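Local coordinates for replication protein B (Plasmid RSF1010, PDB 3H20), which acts as the primase of its plasmid, synthesising primers on single-stranded DNA for replication that runs in leading-strand mode, at residues D60-P65 against Y143-G148; R21-V26 against D139-G144; L96-S101 against V166-S171; Q8-Q13 against E43-T48. All coordinates share one frame; numbering follows the deposited sequence.

Interaction 1. Residues D60-P65 against Y143-G148. With DPO (diphosphate), chain E.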
# COMPACT_ATOMS: atom_id res chain seq x y z
N ASP A 60 -11.51 0.47 -23.34
CA ASP A 60 -12.40 0.79 -22.21
C ASP A 60 -12.15 2.22 -21.72
O ASP A 60 -11.02 2.72 -21.82
CB ASP A 60 -12.23 -0.22 -21.07
CG ASP A 60 -12.76 -1.60 -21.43
OD1 ASP A 60 -14.00 -1.77 -21.49
OD2 ASP A 60 -11.94 -2.51 -21.63
N VAL A 61 -13.21 2.86 -21.22
CA VAL A 61 -13.17 4.26 -20.80
C VAL A 61 -13.45 4.36 -19.29
O VAL A 61 -14.51 3.93 -18.80
CB VAL A 61 -14.19 5.14 -21.59
CG1 VAL A 61 -14.02 6.63 -21.25
CG2 VAL A 61 -14.07 4.90 -23.11
N TYR A 62 -12.50 4.96 -18.57
CA TYR A 62 -12.52 5.01 -17.11
C TYR A 62 -12.50 6.46 -16.62
O TYR A 62 -12.10 7.38 -17.35
CB TYR A 62 -11.30 4.29 -16.54
CG TYR A 62 -11.21 2.81 -16.88
CD1 TYR A 62 -11.83 1.86 -16.08
CD2 TYR A 62 -10.49 2.38 -17.98
CE1 TYR A 62 -11.74 0.49 -16.38
CE2 TYR A 62 -10.40 1.02 -18.29
CZ TYR A 62 -11.02 0.09 -17.48
OH TYR A 62 -10.93 -1.25 -17.81
N ILE A 63 -12.93 6.66 -15.37
CA ILE A 63 -13.07 8.01 -14.81
C ILE A 63 -12.84 8.01 -13.29
O ILE A 63 -13.18 7.04 -12.59
CB ILE A 63 -14.46 8.68 -15.17
CG1 ILE A 63 -14.48 10.16 -14.74
CG2 ILE A 63 -15.65 7.93 -14.53
CD1 ILE A 63 -15.74 10.92 -15.15
N ARG A 64 -12.20 9.08 -12.82
CA ARG A 64 -12.06 9.35 -11.39
C ARG A 64 -11.87 10.85 -11.22
O ARG A 64 -11.52 11.55 -12.19
CB ARG A 64 -10.86 8.59 -10.80
CG ARG A 64 -9.49 9.02 -11.36
CD ARG A 64 -8.34 8.17 -10.82
NE ARG A 64 -7.07 8.60 -11.41
CZ ARG A 64 -5.95 7.88 -11.46
NH1 ARG A 64 -5.89 6.67 -10.93
NH2 ARG A 64 -4.87 8.39 -12.04
N PRO A 65 -12.11 11.37 -10.00
CA PRO A 65 -11.75 12.77 -9.74
C PRO A 65 -10.26 12.99 -9.96
O PRO A 65 -9.44 12.08 -9.73
CB PRO A 65 -12.13 12.96 -8.26
CG PRO A 65 -13.21 11.91 -8.01
CD PRO A 65 -12.74 10.73 -8.83
N TYR A 143 -9.78 3.92 -10.49
CA TYR A 143 -10.64 4.27 -11.62
C TYR A 143 -11.96 3.51 -11.54
O TYR A 143 -11.98 2.30 -11.27
CB TYR A 143 -9.94 3.93 -12.94
CG TYR A 143 -9.15 5.05 -13.59
CD1 TYR A 143 -9.76 6.25 -13.94
CD2 TYR A 143 -7.79 4.90 -13.88
CE1 TYR A 143 -9.06 7.28 -14.55
CE2 TYR A 143 -7.07 5.93 -14.49
CZ TYR A 143 -7.72 7.12 -14.82
OH TYR A 143 -7.01 8.14 -15.45
N GLY A 144 -13.07 4.21 -11.78
CA GLY A 144 -14.32 3.57 -12.13
C GLY A 144 -14.63 3.68 -13.61
O GLY A 144 -13.88 4.29 -14.37
N ARG A 145 -15.74 3.06 -14.02
CA ARG A 145 -16.17 3.12 -15.41
C ARG A 145 -16.99 4.39 -15.68
O ARG A 145 -17.76 4.83 -14.83
CB ARG A 145 -16.99 1.88 -15.77
CG ARG A 145 -16.20 0.59 -15.73
CD ARG A 145 -15.15 0.55 -16.83
NE ARG A 145 -14.74 -0.81 -17.15
CZ ARG A 145 -14.81 -1.35 -18.36
NH1 ARG A 145 -14.41 -2.60 -18.56
NH2 ARG A 145 -15.29 -0.64 -19.38
N LEU A 146 -16.80 4.96 -16.86
CA LEU A 146 -17.65 6.05 -17.33
C LEU A 146 -18.83 5.52 -18.14
O LEU A 146 -18.64 4.76 -19.09
CB LEU A 146 -16.84 7.05 -18.16
CG LEU A 146 -17.60 8.27 -18.68
CD1 LEU A 146 -17.96 9.21 -17.55
CD2 LEU A 146 -16.79 8.99 -19.75
N ALA A 147 -20.03 5.93 -17.77
CA ALA A 147 -21.24 5.46 -18.44
C ALA A 147 -21.30 5.97 -19.88
O ALA A 147 -20.75 7.02 -20.20
CB ALA A 147 -22.48 5.90 -17.67
N GLY A 148 -21.98 5.22 -20.74
CA GLY A 148 -22.22 5.65 -22.13
C GLY A 148 -21.35 4.94 -23.16
O GLY A 148 -21.38 5.30 -24.35
P1 DPO E . -12.46 -3.28 -15.08
O1 DPO E . -12.07 -4.44 -14.03
O2 DPO E . -11.23 -2.94 -15.89
O3 DPO E . -13.17 -2.18 -14.32
O4 DPO E . -13.51 -4.03 -16.05
P2 DPO E . -14.81 -4.82 -15.49
O5 DPO E . -14.24 -6.01 -14.75
O6 DPO E . -15.52 -3.80 -14.62
O7 DPO E . -15.56 -5.21 -16.73
O HOH W 1 -16.83 2.60 -19.41
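Arg145 and Tyr62 each hold CG anti to the carbonyl carbon (chi1 -66° and -61°), and from neighbouring strands their side chains run side by side toward one diphosphate. Arg145 NE passes 3.4 Å from Tyr62 CE1. Tyr62 OH donates to the diphosphate O2 at 2.6 Å, while Arg145 NH1 makes a nearly straight bond of 3.0 Å to O4. NH2 of the same guanidinium forms a salt bridge with Asp60 OD1 at 2.7 Å, meeting it from above the carboxylate plane; OD1 also accepts from Arg152 N.

The frame is an antiparallel pairing, with Ile63 N to Gly144 O at 2.7 Å and Gly144 N to Ile63 O at 2.9 Å. Beyond it the guanidinium of Arg64 lies flat on the Tyr143 ring, planes 4° apart and centres 4.1 Å apart, a cation-pi stack whose NH1 is tied to Arg141 O and NE to Asp23.

An alanine at Arg145 would probably leave the Asp60 carboxylate without its salt-bridge mate and O4 of the diphosphate without this donor. Asn151 and Lys153 complete the pocket. Such a cluster of donors suits a phosphate chain, consistent with a site for the diphosphate released during primer synthesis.

Interaction 2. Residues R21-V26 against D139-G144. With SO4 (sulfate ion), chain D.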
# COMPACT_ATOMS: atom_id res chain seq x y z
N ARG A 21 -12.68 18.90 -11.92
CA ARG A 21 -11.77 18.24 -12.86
C ARG A 21 -11.69 16.72 -12.63
O ARG A 21 -11.82 16.25 -11.49
CB ARG A 21 -10.37 18.87 -12.80
CG ARG A 21 -10.32 20.37 -13.16
CD ARG A 21 -8.88 20.90 -13.28
NE ARG A 21 -8.21 20.46 -14.50
CZ ARG A 21 -8.33 21.06 -15.69
NH1 ARG A 21 -9.09 22.13 -15.84
NH2 ARG A 21 -7.67 20.57 -16.73
N PHE A 22 -11.46 15.98 -13.72
CA PHE A 22 -11.48 14.52 -13.73
C PHE A 22 -10.25 13.97 -14.47
O PHE A 22 -9.75 14.60 -15.41
CB PHE A 22 -12.72 14.01 -14.49
CG PHE A 22 -14.05 14.44 -13.87
CD1 PHE A 22 -14.65 15.65 -14.23
CD2 PHE A 22 -14.69 13.61 -12.95
CE1 PHE A 22 -15.87 16.03 -13.67
CE2 PHE A 22 -15.92 13.99 -12.37
CZ PHE A 22 -16.51 15.21 -12.75
N ASP A 23 -9.80 12.78 -14.08
CA ASP A 23 -8.90 11.99 -14.91
C ASP A 23 -9.76 11.06 -15.74
O ASP A 23 -10.63 10.38 -15.20
CB ASP A 23 -7.94 11.14 -14.07
CG ASP A 23 -6.97 11.97 -13.28
OD1 ASP A 23 -6.54 13.04 -13.79
OD2 ASP A 23 -6.63 11.55 -12.16
N ILE A 24 -9.52 11.05 -17.05
CA ILE A 24 -10.16 10.08 -17.93
C ILE A 24 -9.09 9.09 -18.38
O ILE A 24 -8.02 9.48 -18.86
CB ILE A 24 -10.82 10.74 -19.18
CG1 ILE A 24 -11.99 11.66 -18.78
CG2 ILE A 24 -11.26 9.69 -20.21
CD1 ILE A 24 -13.20 10.96 -18.13
N GLY A 25 -9.36 7.80 -18.20
CA GLY A 25 -8.43 6.76 -18.63
C GLY A 25 -8.98 5.98 -19.82
O GLY A 25 -10.16 5.63 -19.86
N VAL A 26 -8.11 5.71 -20.78
CA VAL A 26 -8.47 4.97 -21.98
C VAL A 26 -7.49 3.80 -22.11
O VAL A 26 -6.28 4.01 -22.25
CB VAL A 26 -8.46 5.90 -23.21
CG1 VAL A 26 -8.61 5.12 -24.49
CG2 VAL A 26 -9.60 6.94 -23.11
N ASP A 139 -8.98 1.94 -2.98
CA ASP A 139 -7.95 2.96 -2.73
C ASP A 139 -8.45 4.34 -3.17
O ASP A 139 -9.42 4.44 -3.93
CB ASP A 139 -6.61 2.59 -3.38
CG ASP A 139 -6.65 2.68 -4.89
OD1 ASP A 139 -6.44 3.79 -5.42
OD2 ASP A 139 -6.87 1.63 -5.54
N SER A 140 -7.79 5.40 -2.71
CA SER A 140 -8.25 6.78 -2.92
C SER A 140 -8.13 7.26 -4.38
O SER A 140 -8.66 8.33 -4.72
CB SER A 140 -7.51 7.74 -1.99
OG SER A 140 -6.13 7.73 -2.28
N ARG A 141 -7.45 6.48 -5.21
CA ARG A 141 -7.21 6.87 -6.61
C ARG A 141 -7.65 5.82 -7.65
O ARG A 141 -7.13 5.78 -8.76
CB ARG A 141 -5.72 7.21 -6.80
CG ARG A 141 -5.26 8.47 -6.08
CD ARG A 141 -5.72 9.74 -6.81
NE ARG A 141 -4.90 10.01 -7.99
CZ ARG A 141 -5.36 10.61 -9.10
NH1 ARG A 141 -6.63 10.98 -9.18
NH2 ARG A 141 -4.54 10.82 -10.13
N HIS A 142 -8.62 4.99 -7.30
CA HIS A 142 -9.01 3.91 -8.21
C HIS A 142 -9.97 4.41 -9.27
O HIS A 142 -10.86 5.21 -8.99
CB HIS A 142 -9.60 2.71 -7.48
CG HIS A 142 -9.54 1.45 -8.27
ND1 HIS A 142 -8.42 0.64 -8.30
CD2 HIS A 142 -10.45 0.87 -9.09
CE1 HIS A 142 -8.65 -0.39 -9.10
NE2 HIS A 142 -9.87 -0.28 -9.59
N TYR A 143 -9.78 3.92 -10.49
CA TYR A 143 -10.64 4.27 -11.62
C TYR A 143 -11.96 3.51 -11.54
O TYR A 143 -11.98 2.30 -11.27
CB TYR A 143 -9.94 3.93 -12.94
CG TYR A 143 -9.15 5.05 -13.59
CD1 TYR A 143 -9.76 6.25 -13.94
CD2 TYR A 143 -7.79 4.90 -13.88
CE1 TYR A 143 -9.06 7.28 -14.55
CE2 TYR A 143 -7.07 5.93 -14.49
CZ TYR A 143 -7.72 7.12 -14.82
OH TYR A 143 -7.01 8.14 -15.45
N GLY A 144 -13.07 4.21 -11.78
CA GLY A 144 -14.32 3.57 -12.13
C GLY A 144 -14.63 3.68 -13.61
O GLY A 144 -13.88 4.29 -14.37
S SO4 D . -4.77 5.06 -0.44
O1 SO4 D . -3.71 4.57 -1.33
O2 SO4 D . -4.47 4.72 0.96
O3 SO4 D . -4.88 6.51 -0.56
O4 SO4 D . -6.02 4.43 -0.82
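Asp23 meets the loop first, at Arg141 and Tyr143. Its OD2 is gripped end-on by Arg141 NH1 and NH2, each 3.0 Å away, and both nitrogens approach nearly in line with the C-O bond. OD2 lies in the guanidinium plane, although the carboxylate itself is turned 65° from that plane. Two successive bends in the arginine, at chi2 and chi3 (both -77°), fold its chain on the way to this salt bridge. Asp23 CB touches Tyr143 OH at 3.4 Å, and its carbonyl O lies at the edge of the ring, 3.5 Å from CE1.

Gly25 comes next, with CA 3.9 Å from Tyr143 CZ. A beta carbon here would fall 3.0 Å from the same CZ, a clash, so the tyrosine can lie against this strand because the residue is a glycine.

The loop has its own brace: Asp139 OD1 accepts from Arg141 N at 2.9 Å, an Asx turn within the type I beta turn from Asp139 to His142.

Strand 21-28 lies between strands 34-40 and 59-65. Asn36 of the former binds Tyr143 OH, and Arg64 of the latter shares Asp23 OD2. Ile24, directed away from the loop, packs on Leu51 of helix 48-56.

Interaction 3. Residues L96-S101 against V166-S171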
# COMPACT_ATOMS: atom_id res chain seq x y z
N LEU A 96 -23.89 7.92 -6.85
CA LEU A 96 -24.30 7.40 -8.15
C LEU A 96 -24.02 5.90 -8.26
O LEU A 96 -23.15 5.38 -7.57
CB LEU A 96 -23.59 8.15 -9.28
CG LEU A 96 -22.06 8.17 -9.23
CD1 LEU A 96 -21.47 8.09 -10.63
CD2 LEU A 96 -21.56 9.40 -8.50
N VAL A 97 -24.77 5.23 -9.13
CA VAL A 97 -24.56 3.80 -9.37
C VAL A 97 -24.37 3.57 -10.87
O VAL A 97 -25.14 4.08 -11.69
CB VAL A 97 -25.77 2.95 -8.87
CG1 VAL A 97 -25.59 1.44 -9.18
CG2 VAL A 97 -25.98 3.14 -7.36
N VAL A 98 -23.34 2.78 -11.21
CA VAL A 98 -23.03 2.43 -12.59
C VAL A 98 -23.07 0.90 -12.74
O VAL A 98 -22.45 0.16 -11.96
CB VAL A 98 -21.64 3.01 -13.00
CG1 VAL A 98 -21.13 2.39 -14.30
CG2 VAL A 98 -21.71 4.57 -13.12
N GLU A 99 -23.82 0.42 -13.73
CA GLU A 99 -23.83 -1.00 -14.08
C GLU A 99 -22.74 -1.25 -15.12
O GLU A 99 -22.82 -0.75 -16.24
CB GLU A 99 -25.21 -1.42 -14.61
CG GLU A 99 -25.40 -2.95 -14.79
CD GLU A 99 -26.87 -3.36 -14.93
OE1 GLU A 99 -27.71 -2.48 -15.22
OE2 GLU A 99 -27.19 -4.57 -14.77
N THR A 100 -21.72 -2.01 -14.74
CA THR A 100 -20.53 -2.21 -15.58
C THR A 100 -20.71 -3.37 -16.56
O THR A 100 -20.14 -3.37 -17.66
CB THR A 100 -19.29 -2.45 -14.70
OG1 THR A 100 -19.53 -3.56 -13.84
CG2 THR A 100 -18.97 -1.22 -13.87
N SER A 101 -21.47 -4.36 -16.12
CA SER A 101 -21.92 -5.48 -16.93
C SER A 101 -23.21 -5.97 -16.26
O SER A 101 -23.49 -5.58 -15.12
CB SER A 101 -20.85 -6.59 -17.01
OG SER A 101 -20.49 -7.06 -15.73
N VAL A 166 -22.09 0.05 -20.55
CA VAL A 166 -21.95 0.59 -19.19
C VAL A 166 -23.05 1.64 -18.96
O VAL A 166 -23.10 2.65 -19.66
CB VAL A 166 -20.53 1.19 -18.96
CG1 VAL A 166 -20.36 1.74 -17.54
CG2 VAL A 166 -19.45 0.15 -19.27
N LEU A 167 -23.92 1.40 -17.98
CA LEU A 167 -25.12 2.23 -17.80
C LEU A 167 -25.12 3.00 -16.50
O LEU A 167 -24.74 2.45 -15.47
CB LEU A 167 -26.38 1.36 -17.86
CG LEU A 167 -26.52 0.49 -19.12
CD1 LEU A 167 -27.62 -0.56 -18.95
CD2 LEU A 167 -26.76 1.32 -20.36
N LEU A 168 -25.56 4.26 -16.54
CA LEU A 168 -25.79 5.03 -15.31
C LEU A 168 -27.18 4.71 -14.76
O LEU A 168 -28.18 5.08 -15.36
CB LEU A 168 -25.68 6.54 -15.58
CG LEU A 168 -25.72 7.47 -14.35
CD1 LEU A 168 -24.47 7.31 -13.49
CD2 LEU A 168 -25.88 8.92 -14.82
N ARG A 169 -27.23 4.04 -13.61
CA ARG A 169 -28.49 3.53 -13.05
C ARG A 169 -29.17 4.50 -12.08
O ARG A 169 -30.40 4.55 -12.00
CB ARG A 169 -28.28 2.16 -12.39
CG ARG A 169 -27.97 1.04 -13.38
CD ARG A 169 -28.96 1.08 -14.55
NE ARG A 169 -29.15 -0.22 -15.17
CZ ARG A 169 -29.87 -0.43 -16.28
NH1 ARG A 169 -30.46 0.59 -16.90
NH2 ARG A 169 -30.00 -1.67 -16.76
N GLU A 170 -28.37 5.23 -11.32
CA GLU A 170 -28.89 6.32 -10.48
C GLU A 170 -27.80 7.37 -10.25
O GLU A 170 -26.61 7.09 -10.43
CB GLU A 170 -29.52 5.81 -9.17
CG GLU A 170 -28.62 5.19 -8.18
CD GLU A 170 -29.36 4.83 -6.89
OE1 GLU A 170 -29.94 3.73 -6.83
OE2 GLU A 170 -29.36 5.67 -5.95
N SER A 171 -28.22 8.59 -9.91
CA SER A 171 -27.29 9.72 -9.90
C SER A 171 -27.81 10.87 -9.03
O SER A 171 -27.82 12.03 -9.46
CB SER A 171 -27.02 10.18 -11.34
OG SER A 171 -28.21 10.61 -11.97
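A classic beta bulge, with Arg169 and Glu170 both facing Val97, joins the edge strand 167-170 to strand 96-99 in an antiparallel sheet. Val97 O accepts from Arg169 N at 2.8 Å and weakly from Glu170 N at 3.4 Å, and beyond the bulge the register is shifted by one residue. Regular pairing follows, with Glu99 N bonded to Leu167 O at 2.8 Å.

On one face Glu99 holds CG anti to the backbone N (chi1 -171°), and its extended chain carries OE1 to Arg169. NE donates to OE1 at 2.7 Å, nearly in line with the C-O bond, and a weak bond from NH2 joins it; the carboxylate and guanidinium planes stand 50° apart. Leu167 CD1 lies over one face of that guanidinium, toward its rim. On the other face Val98 CG1 presses on Val166 CG1 at 3.4 Å, tighter than usual for two carbons, while its CG2 meets Leu168 CD1 at 3.9 Å.

An alanine at Glu99 would probably leave the Arg169 guanidinium without its mate across the strands and free to turn. Since Glu99 OE2 also accepts from Lys103 N, the carboxylate joins the two strands to the following turn, and its charge would probably be partly offset by Arg169.

Interaction 4. Residues Q8-Q13 against E43-T48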
# COMPACT_ATOMS: atom_id res chain seq x y z
N GLN A 8 -25.80 12.41 -22.79
CA GLN A 8 -26.68 12.59 -21.64
C GLN A 8 -26.19 11.81 -20.41
O GLN A 8 -26.23 12.32 -19.27
CB GLN A 8 -28.12 12.22 -22.01
CG GLN A 8 -28.79 13.18 -23.04
CD GLN A 8 -28.23 13.07 -24.47
OE1 GLN A 8 -27.70 12.04 -24.87
NE2 GLN A 8 -28.37 14.15 -25.23
N ALA A 9 -25.72 10.59 -20.61
CA ALA A 9 -25.21 9.78 -19.49
C ALA A 9 -23.94 10.39 -18.88
O ALA A 9 -23.81 10.47 -17.66
CB ALA A 9 -24.95 8.34 -19.93
N ILE A 10 -23.01 10.79 -19.74
CA ILE A 10 -21.77 11.43 -19.28
C ILE A 10 -22.12 12.69 -18.47
O ILE A 10 -21.63 12.87 -17.35
CB ILE A 10 -20.82 11.78 -20.46
CG1 ILE A 10 -20.28 10.50 -21.11
CG2 ILE A 10 -19.62 12.66 -20.00
CD1 ILE A 10 -19.66 10.72 -22.53
N GLY A 11 -22.97 13.54 -19.04
CA GLY A 11 -23.43 14.76 -18.38
C GLY A 11 -24.03 14.54 -16.99
O GLY A 11 -23.67 15.24 -16.05
N ARG A 12 -24.94 13.56 -16.87
CA ARG A 12 -25.51 13.20 -15.56
C ARG A 12 -24.49 12.62 -14.59
O ARG A 12 -24.55 12.94 -13.40
CB ARG A 12 -26.67 12.20 -15.70
CG ARG A 12 -27.93 12.78 -16.31
CD ARG A 12 -29.00 11.70 -16.49
NE ARG A 12 -30.17 12.29 -17.14
CZ ARG A 12 -31.29 11.64 -17.45
NH1 ARG A 12 -31.43 10.34 -17.19
NH2 ARG A 12 -32.29 12.30 -18.03
N GLN A 13 -23.57 11.79 -15.08
CA GLN A 13 -22.53 11.19 -14.22
C GLN A 13 -21.57 12.25 -13.66
O GLN A 13 -21.30 12.26 -12.45
CB GLN A 13 -21.76 10.06 -14.93
CG GLN A 13 -20.65 9.40 -14.05
CD GLN A 13 -20.10 8.06 -14.58
OE1 GLN A 13 -20.67 7.44 -15.50
NE2 GLN A 13 -19.00 7.60 -13.97
N GLU A 43 -14.52 19.87 -20.75
CA GLU A 43 -13.54 19.23 -21.64
C GLU A 43 -13.83 17.74 -21.87
O GLU A 43 -13.59 17.23 -22.96
CB GLU A 43 -12.10 19.47 -21.16
CG GLU A 43 -11.65 20.93 -21.19
CD GLU A 43 -10.31 21.19 -20.49
OE1 GLU A 43 -9.95 20.44 -19.56
OE2 GLU A 43 -9.63 22.17 -20.86
N VAL A 44 -14.35 17.04 -20.85
CA VAL A 44 -14.77 15.63 -21.00
C VAL A 44 -15.86 15.54 -22.08
O VAL A 44 -15.76 14.73 -23.01
CB VAL A 44 -15.29 15.02 -19.67
CG1 VAL A 44 -15.71 13.56 -19.87
CG2 VAL A 44 -14.21 15.11 -18.55
N LEU A 45 -16.88 16.39 -21.96
CA LEU A 45 -17.95 16.46 -22.96
C LEU A 45 -17.45 16.87 -24.35
O LEU A 45 -17.89 16.30 -25.36
CB LEU A 45 -19.08 17.38 -22.45
CG LEU A 45 -19.89 16.75 -21.29
CD1 LEU A 45 -20.77 17.76 -20.54
CD2 LEU A 45 -20.77 15.60 -21.79
N GLN A 46 -16.51 17.82 -24.40
CA GLN A 46 -15.90 18.27 -25.65
C GLN A 46 -15.18 17.13 -26.37
O GLN A 46 -15.05 17.13 -27.60
CB GLN A 46 -14.89 19.39 -25.36
CG GLN A 46 -14.47 20.22 -26.55
CD GLN A 46 -13.37 21.22 -26.21
OE1 GLN A 46 -12.93 21.33 -25.07
NE2 GLN A 46 -12.93 21.97 -27.21
N ASN A 47 -14.68 16.17 -25.59
CA ASN A 47 -13.89 15.05 -26.13
C ASN A 47 -14.70 13.77 -26.36
O ASN A 47 -14.14 12.72 -26.66
CB ASN A 47 -12.68 14.78 -25.24
CG ASN A 47 -11.54 15.73 -25.51
OD1 ASN A 47 -10.82 15.58 -26.50
ND2 ASN A 47 -11.36 16.74 -24.65
N THR A 48 -16.02 13.85 -26.23
CA THR A 48 -16.88 12.68 -26.40
C THR A 48 -16.72 12.00 -27.79
O THR A 48 -16.66 10.77 -27.87
CB THR A 48 -18.34 13.00 -26.04
OG1 THR A 48 -18.40 13.38 -24.66
CG2 THR A 48 -19.26 11.77 -26.23
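Ile10 of helix 6-17 reaches across to Val44, Leu45 and Thr48, an apolar helix-helix contact within the N-terminal primase domain where helix 41-46 ends and helix 48-56 begins. No hydrogen bond crosses it.

The apolar contacts divide between the two branches of Ile10. CG2, anti to the backbone N, lies 3.6 Å from Leu45 CD2, the two side chains sliding past each other in opposite directions, and 4.0 Å from Val44 CG1. The other branch meets Thr48 tip to tip: CD1 is 3.6 Å from OG1 and 3.9 Å from CG2. Against the helix backbone, Leu45 CD2 also comes within 4.1 Å of Gly11 N. Leu146 and Phe149 pack on Ile10 as well, and Trp39 covers Val44, so the contact continues into the neighbouring loop and strand.

Side-chain hydrogen bonds within the second segment brace the junction between its helices. Leu45 O takes two donors from the same face of its plane, Thr48 N at 3.2 Å and Thr48 OG1 at 3.0 Å. The hydroxyl that Ile10 touches is thus tied back to its own chain. Asn47, just before helix 48-56, makes no capping bond with its side chain; instead its ND2 donates to Glu43 O at 2.8 Å, from above the carbonyl plane.

From the N terminus, interaction 4 closes the first loop, joining helix 6-17 to helix 41-46. Interaction 2 opens inside that loop, at 21-26, and so crosses it, closing only at 139-144. Interaction 1 opens at 60-65 and ends on nearly the same stretch, sharing Tyr143 and Gly144 with interaction 2. Interaction 3 starts at 96-101 within both of these longer loops and closes beyond them at 166-171, crossing each; interaction 4 precedes interactions 1 and 3 in series. Strands 21-28 and 59-65 are sheet neighbours, linking interactions 1 and 2. Gly148 N to Val166 O ties interaction 1 to the second sheet, and Gln13 joins helix 6-17 to both sheets.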